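Local coordinates for mutual gliding-motility protein MglA (Myxococcus xanthus, PDB 5YMX), which binds guanosine-5'-diphosphate as a small P-loop protein of the ADP-ribosylation factor family, at residues A[21-26]-A[100-105]; A[136-141]-A[163-168]. All coordinates share one frame; numbering follows the deposited sequence.

In the fold
From the N terminus the chain runs through strand 10-18 into segment 21-26, whose last two residues begin helix 25-34, then makes a long excursion through three strands and helix 86-92. Contact 1 closes that excursion when strand 98-104 comes to lie against the turn. Helix 110-126 follows, and strand 136-141 opens a second, much shorter loop through helix 151-158, which contact 2 closes at strand 165-167. The two loops therefore stand in series, neither nested nor crossed. They meet laterally, because strands 98-104 and 136-141 are parallel neighbours in one sheet. Both contacts also reach GDP, the first at the phosphates and the second at the base.

Contact 1: A[21-26]-A[100-105]. With GDP (guanosine-5'-diphosphate), chain C.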
ATOM      1  N   GLY A  21       3.109 -12.120  -6.433  1.00 15.45           N
ATOM      2  CA  GLY A  21       4.423 -11.876  -6.972  1.00 15.35           C
ATOM      3  C   GLY A  21       4.356 -11.357  -8.393  1.00 15.16           C
ATOM      4  O   GLY A  21       3.540 -11.820  -9.200  1.00 15.61           O
ATOM      5  N   LEU A  22       5.203 -10.378  -8.708  1.00 14.95           N
ATOM      6  CA  LEU A  22       5.387  -9.861 -10.064  1.00 14.73           C
ATOM      7  C   LEU A  22       4.179  -9.088 -10.576  1.00 14.64           C
ATOM      8  O   LEU A  22       4.032  -8.903 -11.792  1.00 17.30           O
ATOM      9  CB  LEU A  22       5.804 -10.949 -11.065  1.00 17.70           C
ATOM     10  CG  LEU A  22       6.989 -11.816 -10.628  1.00 22.84           C
ATOM     11  CD1 LEU A  22       7.315 -12.883 -11.669  1.00 23.55           C
ATOM     12  CD2 LEU A  22       8.205 -10.953 -10.357  1.00 25.38           C
ATOM     13  N   CYS A  23       3.315  -8.618  -9.682  1.00 13.17           N
ATOM     14  CA  CYS A  23       2.128  -7.899 -10.106  1.00 13.32           C
ATOM     15  C   CYS A  23       2.363  -6.420 -10.355  1.00 12.41           C
ATOM     16  O   CYS A  23       1.487  -5.783 -10.946  1.00 12.33           O
ATOM     17  CB  CYS A  23       1.004  -8.072  -9.081  1.00 13.41           C
ATOM     18  SG  CYS A  23       1.321  -7.271  -7.500  1.00 12.80           S
ATOM     19  N   GLY A  24       3.492  -5.858  -9.905  1.00 11.68           N
ATOM     20  CA  GLY A  24       3.786  -4.458 -10.127  1.00 12.20           C
ATOM     21  C   GLY A  24       4.035  -3.612  -8.891  1.00 11.20           C
ATOM     22  O   GLY A  24       4.016  -2.383  -8.993  1.00 11.59           O
ATOM     23  N   LYS A  25       4.274  -4.227  -7.726  1.00 11.21           N
ATOM     24  CA  LYS A  25       4.440  -3.449  -6.496  1.00 10.83           C
ATOM     25  C   LYS A  25       5.743  -2.656  -6.504  1.00 11.48           C
ATOM     26  O   LYS A  25       5.745  -1.450  -6.222  1.00 11.72           O
ATOM     27  CB  LYS A  25       4.340  -4.381  -5.285  1.00 11.23           C
ATOM     28  CG  LYS A  25       3.014  -5.130  -5.265  1.00 11.58           C
ATOM     29  CD  LYS A  25       2.814  -6.068  -4.072  1.00 12.07           C
ATOM     30  CE  LYS A  25       3.860  -7.170  -3.967  1.00 13.16           C
ATOM     31  NZ  LYS A  25       3.886  -8.060  -5.178  1.00 12.59           N
ATOM     32  N   THR A  26       6.858  -3.312  -6.827  1.00 12.04           N
ATOM     33  CA  THR A  26       8.126  -2.599  -6.971  1.00 12.52           C
ATOM     34  C   THR A  26       7.992  -1.453  -7.956  1.00 11.78           C
ATOM     35  O   THR A  26       8.484  -0.341  -7.707  1.00 13.07           O
ATOM     36  CB  THR A  26       9.218  -3.555  -7.473  1.00 13.52           C
ATOM     37  OG1 THR A  26       9.419  -4.610  -6.532  1.00 14.25           O
ATOM     38  CG2 THR A  26      10.553  -2.798  -7.693  1.00 14.60           C
ATOM     39  N   VAL A 100      -2.750  -0.831  -0.288  1.00 11.24           N
ATOM     40  CA  VAL A 100      -3.030  -0.836  -1.721  1.00 11.38           C
ATOM     41  C   VAL A 100      -2.884  -2.274  -2.168  1.00 11.07           C
ATOM     42  O   VAL A 100      -1.798  -2.847  -2.051  1.00 11.98           O
ATOM     43  CB  VAL A 100      -2.055   0.053  -2.512  1.00 11.02           C
ATOM     44  CG1 VAL A 100      -2.306  -0.099  -4.015  1.00 11.93           C
ATOM     45  CG2 VAL A 100      -2.171   1.506  -2.065  1.00 13.00           C
ATOM     46  N   PHE A 101      -3.973  -2.875  -2.653  1.00 11.48           N
ATOM     47  CA  PHE A 101      -3.877  -4.187  -3.280  1.00 11.36           C
ATOM     48  C   PHE A 101      -3.639  -3.983  -4.768  1.00 10.86           C
ATOM     49  O   PHE A 101      -4.466  -3.364  -5.450  1.00 12.23           O
ATOM     50  CB  PHE A 101      -5.116  -5.057  -3.047  1.00 12.65           C
ATOM     51  CG  PHE A 101      -4.949  -6.460  -3.574  1.00 12.24           C
ATOM     52  CD1 PHE A 101      -4.335  -7.433  -2.802  1.00 12.96           C
ATOM     53  CD2 PHE A 101      -5.351  -6.798  -4.863  1.00 13.80           C
ATOM     54  CE1 PHE A 101      -4.162  -8.724  -3.290  1.00 13.71           C
ATOM     55  CE2 PHE A 101      -5.163  -8.086  -5.357  1.00 14.86           C
ATOM     56  CZ  PHE A 101      -4.588  -9.051  -4.562  1.00 14.25           C
ATOM     57  N   VAL A 102      -2.508  -4.477  -5.260  1.00 10.73           N
ATOM     58  CA  VAL A 102      -2.160  -4.381  -6.677  1.00 11.25           C
ATOM     59  C   VAL A 102      -2.502  -5.713  -7.321  1.00 11.71           C
ATOM     60  O   VAL A 102      -1.907  -6.738  -6.980  1.00 12.66           O
ATOM     61  CB  VAL A 102      -0.681  -4.011  -6.879  1.00 12.01           C
ATOM     62  CG1 VAL A 102      -0.366  -3.928  -8.379  1.00 12.53           C
ATOM     63  CG2 VAL A 102      -0.335  -2.694  -6.152  1.00 12.76           C
ATOM     64  N   ALA A 103      -3.486  -5.705  -8.219  1.00 11.85           N
ATOM     65  CA  ALA A 103      -3.876  -6.896  -8.950  1.00 12.83           C
ATOM     66  C   ALA A 103      -3.206  -6.914 -10.319  1.00 12.64           C
ATOM     67  O   ALA A 103      -3.145  -5.895 -11.020  1.00 13.57           O
ATOM     68  CB  ALA A 103      -5.389  -6.920  -9.144  1.00 14.85           C
ATOM     69  N   ASP A 104      -2.722  -8.080 -10.712  1.00 12.92           N
ATOM     70  CA  ASP A 104      -2.189  -8.265 -12.051  1.00 13.70           C
ATOM     71  C   ASP A 104      -3.360  -8.606 -12.964  1.00 14.28           C
ATOM     72  O   ASP A 104      -4.007  -9.641 -12.784  1.00 15.60           O
ATOM     73  CB  ASP A 104      -1.175  -9.405 -11.996  1.00 15.23           C
ATOM     74  CG  ASP A 104      -0.432  -9.598 -13.293  1.00 16.50           C
ATOM     75  OD1 ASP A 104      -1.060  -9.486 -14.369  1.00 15.60           O
ATOM     76  OD2 ASP A 104       0.784  -9.891 -13.239  1.00 16.20           O
ATOM     77  N   SER A 105      -3.650  -7.733 -13.932  1.00 14.26           N
ATOM     78  CA  SER A 105      -4.870  -7.903 -14.720  1.00 14.60           C
ATOM     79  C   SER A 105      -4.824  -9.082 -15.681  1.00 16.01           C
ATOM     80  O   SER A 105      -5.860  -9.409 -16.267  1.00 16.61           O
ATOM     81  CB  SER A 105      -5.194  -6.636 -15.513  1.00 14.77           C
ATOM     82  OG  SER A 105      -5.503  -5.569 -14.632  1.00 14.71           O
TER
HETATM   83  PB  GDP C 301       6.410  -7.067  -7.740  1.00 13.03           P
HETATM   84  O1B GDP C 301       7.230  -6.008  -7.047  1.00 13.63           O
HETATM   85  O2B GDP C 301       6.945  -8.452  -7.538  1.00 14.41           O
HETATM   86  O3B GDP C 301       4.943  -6.972  -7.449  1.00 12.23           O
HETATM   87  O3A GDP C 301       6.488  -6.812  -9.348  1.00 14.07           O
HETATM   88  PA  GDP C 301       7.380  -5.762 -10.205  1.00 13.83           P
HETATM   89  O1A GDP C 301       8.827  -6.095 -10.024  1.00 15.14           O
HETATM   90  O2A GDP C 301       6.964  -4.344  -9.949  1.00 13.32           O
HETATM   91  O5' GDP C 301       6.915  -6.127 -11.691  1.00 14.19           O
HETATM   92  C5' GDP C 301       7.171  -7.416 -12.257  1.00 16.27           C
HETATM   93  C4' GDP C 301       7.321  -7.287 -13.771  1.00 17.54           C
HETATM   94  O4' GDP C 301       6.096  -6.817 -14.348  1.00 17.11           O
HETATM   95  C3' GDP C 301       8.397  -6.300 -14.190  1.00 19.15           C
HETATM   96  O3' GDP C 301       9.014  -6.818 -15.379  1.00 22.89           O
HETATM   97  C2' GDP C 301       7.613  -5.052 -14.527  1.00 18.52           C
HETATM   98  O2' GDP C 301       8.280  -4.229 -15.487  1.00 21.68           O
HETATM   99  C1' GDP C 301       6.347  -5.639 -15.111  1.00 17.38           C
HETATM  100  N9  GDP C 301       5.199  -4.734 -14.971  1.00 16.97           N
HETATM  101  C8  GDP C 301       4.791  -4.117 -13.831  1.00 14.84           C
HETATM  102  N7  GDP C 301       3.688  -3.363 -14.077  1.00 15.74           N
HETATM  103  C5  GDP C 301       3.373  -3.548 -15.382  1.00 15.96           C
HETATM  104  C6  GDP C 301       2.327  -3.061 -16.285  1.00 16.68           C
HETATM  105  O6  GDP C 301       1.439  -2.288 -15.882  1.00 16.37           O
HETATM  106  N1  GDP C 301       2.368  -3.480 -17.560  1.00 16.83           N
HETATM  107  C2  GDP C 301       3.301  -4.312 -18.044  1.00 19.76           C
HETATM  108  N2  GDP C 301       3.238  -4.668 -19.350  1.00 21.44           N
HETATM  109  N3  GDP C 301       4.302  -4.802 -17.274  1.00 19.32           N
HETATM  110  C4  GDP C 301       4.364  -4.450 -15.962  1.00 17.07           C
HETATM  111  O   HOH W   1       1.425 -11.256 -10.941  1.00 18.17           O
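The carboxylate of Asp104 is the flat group that meets the turn: the backbone of Leu22 and Cys23 lies to one side of its plane, and a water lies slightly off the plane on the other. Asp104 OD2 comes within 3.7 Å of Leu22 O, two acceptors kept together by Lys142, whose NZ bridges to the carboxylate and donates to that carbonyl. The water donates to Asp104 OD2 at 2.7 Å and to Gly21 O, so the acid is tied to the turn indirectly. Behind its head, Asp104 CB packs on Cys23 CB at 3.9 Å.

Cys23 turns its side chain to the strand. With chi1 at 68° its SG lies between the backbone N and the carbonyl carbon, directed at the strand, where it rests 3.8 Å from Val102 CG1 and also lies close to the buried carbonyl of Val102. Val102 CB in turn carries the aliphatic start of Lys25, whose CG passes 4.2 Å from it.

Beyond that point the lysine chain bends, chi3 and chi4 both near -60°, and curls back over the turn to bring NZ to GDP O3B at 2.7 Å; Gly19 O takes a second bond from the same ammonium. O3B is gripped from the backbone as well, by Lys25 N (2.8 Å, 164° at the hydrogen) and Gly24 N. Leu22 N serves O2B, while Thr26 holds O1B twice, with its amide and with OG1 (2.6 Å). A beta-phosphate wrapped by backbone amides of one turn and by a lysine at the start of a helix, seated on a hydrophobic strand, is the hallmark of the P-loop, or Walker A motif, consistent with the family of this protein.

Contact 2: A[136-141]-A[163-168]; sequences YVIQYN and IPEYQA. With GDP (guanosine-5'-diphosphate), chain C.
A parallel strand pair, the two ends of the beta-alpha-beta unit 136-141, 151-158, 165-167, is joined here from Tyr136 and Ile163 at one end to Asn141 and Ala168 at the other. The backbones are zipped by four bonds that use alternate residues of 136-141: Ile138 N gives to Pro164 O (2.9 Å, almost straight at 175°) and Ile138 O accepts Tyr166 N, then Tyr140 N gives to Tyr166 O and Tyr140 O accepts Ala168 N. At the start, CG2 of Ile163 sits over one face of the Tyr136 ring in a CH-pi contact, displaced toward the rim and 4.0 Å from the centroid, while its CG1 and CD1 lie along the CD2-CE2 side.

On the sheet face turned to helix 151-158, Ile138 and Glu165 run side by side, CG2 to CG at 3.7 Å. The Tyr140 hydroxyl makes a very short hydrogen bond to Glu165 OE2 (2.5 Å), the acceptor lying at the ring edge and the carboxylate turned 79° to the ring. Arg155 of the helix that links the two strands bridges to the other oxygen, OE1, tying crossover and strands together.

Across the sheet, extended Gln139 lays its amide carbon CD against Ala168 CB at 3.3 Å, its ends held by Asn28 and Thr179. Asn141 heads the Asn-Lys-x-Asp sequence known from guanine-nucleotide-binding proteins: a chi1 of -169° swings its amide toward the base, where ND2 donates to GDP N7 at 3.0 Å and also to Cys23 O, while OD1 takes the amide of Ala170, just past Ala168.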
ATOM      1  N   TYR A 136      -8.168   1.321   2.358  1.00 14.79           N
ATOM      2  CA  TYR A 136      -7.894   0.233   1.427  1.00 14.02           C
ATOM      3  C   TYR A 136      -8.370   0.656   0.046  1.00 13.75           C
ATOM      4  O   TYR A 136      -9.519   1.082  -0.122  1.00 15.49           O
ATOM      5  CB  TYR A 136      -8.627  -1.037   1.907  1.00 14.22           C
ATOM      6  CG  TYR A 136      -8.680  -2.159   0.894  1.00 13.92           C
ATOM      7  CD1 TYR A 136      -7.582  -2.465   0.093  1.00 14.96           C
ATOM      8  CD2 TYR A 136      -9.842  -2.903   0.726  1.00 15.93           C
ATOM      9  CE1 TYR A 136      -7.642  -3.469  -0.843  1.00 15.65           C
ATOM     10  CE2 TYR A 136      -9.920  -3.916  -0.216  1.00 17.27           C
ATOM     11  CZ  TYR A 136      -8.807  -4.190  -1.001  1.00 16.23           C
ATOM     12  OH  TYR A 136      -8.857  -5.191  -1.938  1.00 19.10           O
ATOM     13  N   VAL A 137      -7.470   0.572  -0.930  1.00 12.78           N
ATOM     14  CA  VAL A 137      -7.804   0.809  -2.328  1.00 12.90           C
ATOM     15  C   VAL A 137      -7.218  -0.327  -3.147  1.00 11.48           C
ATOM     16  O   VAL A 137      -6.254  -0.983  -2.740  1.00 12.08           O
ATOM     17  CB  VAL A 137      -7.284   2.167  -2.853  1.00 15.30           C
ATOM     18  CG1 VAL A 137      -7.724   3.321  -1.960  1.00 15.78           C
ATOM     19  CG2 VAL A 137      -5.779   2.179  -2.977  1.00 16.88           C
ATOM     20  N   ILE A 138      -7.801  -0.549  -4.319  1.00 12.08           N
ATOM     21  CA  ILE A 138      -7.362  -1.618  -5.202  1.00 11.98           C
ATOM     22  C   ILE A 138      -6.920  -1.028  -6.537  1.00 12.36           C
ATOM     23  O   ILE A 138      -7.584  -0.143  -7.091  1.00 13.49           O
ATOM     24  CB  ILE A 138      -8.429  -2.736  -5.357  1.00 14.02           C
ATOM     25  CG1 ILE A 138      -7.868  -3.938  -6.122  1.00 15.37           C
ATOM     26  CG2 ILE A 138      -9.719  -2.249  -6.007  1.00 15.87           C
ATOM     27  CD1 ILE A 138      -8.673  -5.221  -5.903  1.00 17.70           C
ATOM     28  N   GLN A 139      -5.795  -1.518  -7.039  1.00 11.29           N
ATOM     29  CA  GLN A 139      -5.265  -1.105  -8.330  1.00 11.04           C
ATOM     30  C   GLN A 139      -5.315  -2.286  -9.281  1.00 11.48           C
ATOM     31  O   GLN A 139      -4.804  -3.359  -8.962  1.00 12.75           O
ATOM     32  CB  GLN A 139      -3.819  -0.636  -8.172  1.00 11.57           C
ATOM     33  CG  GLN A 139      -3.196  -0.175  -9.497  1.00 12.13           C
ATOM     34  CD  GLN A 139      -1.735   0.162  -9.331  1.00 11.94           C
ATOM     35  OE1 GLN A 139      -0.871  -0.649  -9.637  1.00 12.43           O
ATOM     36  NE2 GLN A 139      -1.452   1.367  -8.829  1.00 11.71           N
ATOM     37  N   TYR A 140      -5.935  -2.089 -10.446  1.00 11.67           N
ATOM     38  CA  TYR A 140      -5.913  -3.092 -11.511  1.00 12.73           C
ATOM     39  C   TYR A 140      -4.771  -2.696 -12.432  1.00 12.61           C
ATOM     40  O   TYR A 140      -4.908  -1.776 -13.248  1.00 13.16           O
ATOM     41  CB  TYR A 140      -7.233  -3.119 -12.274  1.00 13.52           C
ATOM     42  CG  TYR A 140      -8.454  -3.342 -11.408  1.00 15.02           C
ATOM     43  CD1 TYR A 140      -8.415  -4.198 -10.306  1.00 16.15           C
ATOM     44  CD2 TYR A 140      -9.641  -2.696 -11.686  1.00 17.83           C
ATOM     45  CE1 TYR A 140      -9.542  -4.395  -9.519  1.00 17.73           C
ATOM     46  CE2 TYR A 140     -10.765  -2.898 -10.920  1.00 18.93           C
ATOM     47  CZ  TYR A 140     -10.713  -3.747  -9.837  1.00 18.63           C
ATOM     48  OH  TYR A 140     -11.832  -3.941  -9.064  1.00 20.34           O
ATOM     49  N   ASN A 141      -3.621  -3.346 -12.257  1.00 12.60           N
ATOM     50  CA  ASN A 141      -2.400  -2.984 -12.960  1.00 11.56           C
ATOM     51  C   ASN A 141      -2.263  -3.803 -14.251  1.00 12.90           C
ATOM     52  O   ASN A 141      -2.947  -4.809 -14.460  1.00 14.51           O
ATOM     53  CB  ASN A 141      -1.188  -3.174 -12.041  1.00 12.01           C
ATOM     54  CG  ASN A 141       0.074  -2.569 -12.608  1.00 12.59           C
ATOM     55  OD1 ASN A 141       0.036  -1.510 -13.249  1.00 13.01           O
ATOM     56  ND2 ASN A 141       1.201  -3.236 -12.390  1.00 13.02           N
ATOM     57  N   ILE A 163     -14.862  -0.970  -3.282  1.00 18.64           N
ATOM     58  CA  ILE A 163     -13.561  -0.438  -2.870  1.00 17.89           C
ATOM     59  C   ILE A 163     -13.088   0.542  -3.931  1.00 17.56           C
ATOM     60  O   ILE A 163     -13.236   0.252  -5.130  1.00 17.95           O
ATOM     61  CB  ILE A 163     -12.556  -1.598  -2.718  1.00 18.73           C
ATOM     62  CG1 ILE A 163     -13.041  -2.621  -1.694  1.00 21.98           C
ATOM     63  CG2 ILE A 163     -11.143  -1.084  -2.406  1.00 19.00           C
ATOM     64  CD1 ILE A 163     -13.349  -2.033  -0.358  1.00 23.29           C
ATOM     65  N   PRO A 164     -12.527   1.697  -3.575  1.00 17.39           N
ATOM     66  CA  PRO A 164     -11.964   2.588  -4.600  1.00 17.81           C
ATOM     67  C   PRO A 164     -10.986   1.832  -5.488  1.00 16.23           C
ATOM     68  O   PRO A 164     -10.086   1.148  -4.999  1.00 15.99           O
ATOM     69  CB  PRO A 164     -11.246   3.665  -3.774  1.00 19.62           C
ATOM     70  CG  PRO A 164     -11.933   3.653  -2.453  1.00 21.88           C
ATOM     71  CD  PRO A 164     -12.321   2.221  -2.214  1.00 19.96           C
ATOM     72  N   GLU A 165     -11.164   1.968  -6.804  1.00 16.50           N
ATOM     73  CA  GLU A 165     -10.453   1.184  -7.804  1.00 16.05           C
ATOM     74  C   GLU A 165      -9.752   2.108  -8.782  1.00 14.72           C
ATOM     75  O   GLU A 165     -10.330   3.109  -9.227  1.00 18.33           O
ATOM     76  CB  GLU A 165     -11.413   0.380  -8.683  1.00 22.86           C
ATOM     77  CG  GLU A 165     -12.370  -0.533  -8.018  1.00 26.39           C
ATOM     78  CD  GLU A 165     -13.427  -0.978  -8.999  1.00 27.40           C
ATOM     79  OE1 GLU A 165     -14.136  -0.111  -9.546  1.00 31.68           O
ATOM     80  OE2 GLU A 165     -13.529  -2.182  -9.248  1.00 26.25           O
ATOM     81  N   TYR A 166      -8.534   1.729  -9.170  1.00 13.55           N
ATOM     82  CA  TYR A 166      -7.733   2.525 -10.093  1.00 14.07           C
ATOM     83  C   TYR A 166      -7.105   1.617 -11.136  1.00 14.28           C
ATOM     84  O   TYR A 166      -6.476   0.615 -10.793  1.00 15.66           O
ATOM     85  CB  TYR A 166      -6.653   3.317  -9.316  1.00 15.54           C
ATOM     86  CG  TYR A 166      -7.345   4.267  -8.389  1.00 16.85           C
ATOM     87  CD1 TYR A 166      -7.794   5.496  -8.847  1.00 20.20           C
ATOM     88  CD2 TYR A 166      -7.671   3.890  -7.088  1.00 17.29           C
ATOM     89  CE1 TYR A 166      -8.508   6.339  -8.032  1.00 21.50           C
ATOM     90  CE2 TYR A 166      -8.395   4.733  -6.262  1.00 20.44           C
ATOM     91  CZ  TYR A 166      -8.807   5.955  -6.743  1.00 22.56           C
ATOM     92  OH  TYR A 166      -9.527   6.796  -5.936  1.00 26.18           O
ATOM     93  N   GLN A 167      -7.272   1.973 -12.405  1.00 14.32           N
ATOM     94  CA  GLN A 167      -6.571   1.294 -13.488  1.00 14.14           C
ATOM     95  C   GLN A 167      -5.159   1.842 -13.605  1.00 13.80           C
ATOM     96  O   GLN A 167      -4.948   3.055 -13.546  1.00 15.81           O
ATOM     97  CB  GLN A 167      -7.306   1.515 -14.808  1.00 16.96           C
ATOM     98  CG  GLN A 167      -8.630   0.804 -14.901  1.00 21.17           C
ATOM     99  CD  GLN A 167      -9.168   0.867 -16.308  1.00 25.47           C
ATOM    100  OE1 GLN A 167      -8.799   0.065 -17.171  1.00 25.55           O
ATOM    101  NE2 GLN A 167     -10.009   1.848 -16.563  1.00 28.42           N
ATOM    102  N   ALA A 168      -4.191   0.958 -13.806  1.00 12.90           N
ATOM    103  CA  ALA A 168      -2.806   1.403 -13.837  1.00 13.21           C
ATOM    104  C   ALA A 168      -2.014   0.685 -14.920  1.00 14.37           C
ATOM    105  O   ALA A 168      -2.315  -0.448 -15.303  1.00 14.22           O
ATOM    106  CB  ALA A 168      -2.102   1.220 -12.476  1.00 13.67           C
TER
HETATM  107  PB  GDP C 301       6.410  -7.067  -7.740  1.00 13.03           P
HETATM  108  O1B GDP C 301       7.230  -6.008  -7.047  1.00 13.63           O
HETATM  109  O2B GDP C 301       6.945  -8.452  -7.538  1.00 14.41           O
HETATM  110  O3B GDP C 301       4.943  -6.972  -7.449  1.00 12.23           O
HETATM  111  O3A GDP C 301       6.488  -6.812  -9.348  1.00 14.07           O
HETATM  112  PA  GDP C 301       7.380  -5.762 -10.205  1.00 13.83           P
HETATM  113  O1A GDP C 301       8.827  -6.095 -10.024  1.00 15.14           O
HETATM  114  O2A GDP C 301       6.964  -4.344  -9.949  1.00 13.32           O
HETATM  115  O5' GDP C 301       6.915  -6.127 -11.691  1.00 14.19           O
HETATM  116  C5' GDP C 301       7.171  -7.416 -12.257  1.00 16.27           C
HETATM  117  C4' GDP C 301       7.321  -7.287 -13.771  1.00 17.54           C
HETATM  118  O4' GDP C 301       6.096  -6.817 -14.348  1.00 17.11           O
HETATM  119  C3' GDP C 301       8.397  -6.300 -14.190  1.00 19.15           C
HETATM  120  O3' GDP C 301       9.014  -6.818 -15.379  1.00 22.89           O
HETATM  121  C2' GDP C 301       7.613  -5.052 -14.527  1.00 18.52           C
HETATM  122  O2' GDP C 301       8.280  -4.229 -15.487  1.00 21.68           O
HETATM  123  C1' GDP C 301       6.347  -5.639 -15.111  1.00 17.38           C
HETATM  124  N9  GDP C 301       5.199  -4.734 -14.971  1.00 16.97           N
HETATM  125  C8  GDP C 301       4.791  -4.117 -13.831  1.00 14.84           C
HETATM  126  N7  GDP C 301       3.688  -3.363 -14.077  1.00 15.74           N
HETATM  127  C5  GDP C 301       3.373  -3.548 -15.382  1.00 15.96           C
HETATM  128  C6  GDP C 301       2.327  -3.061 -16.285  1.00 16.68           C
HETATM  129  O6  GDP C 301       1.439  -2.288 -15.882  1.00 16.37           O
HETATM  130  N1  GDP C 301       2.368  -3.480 -17.560  1.00 16.83           N
HETATM  131  C2  GDP C 301       3.301  -4.312 -18.044  1.00 19.76           C
HETATM  132  N2  GDP C 301       3.238  -4.668 -19.350  1.00 21.44           N
HETATM  133  N3  GDP C 301       4.302  -4.802 -17.274  1.00 19.32           N
HETATM  134  C4  GDP C 301       4.364  -4.450 -15.962  1.00 17.07           C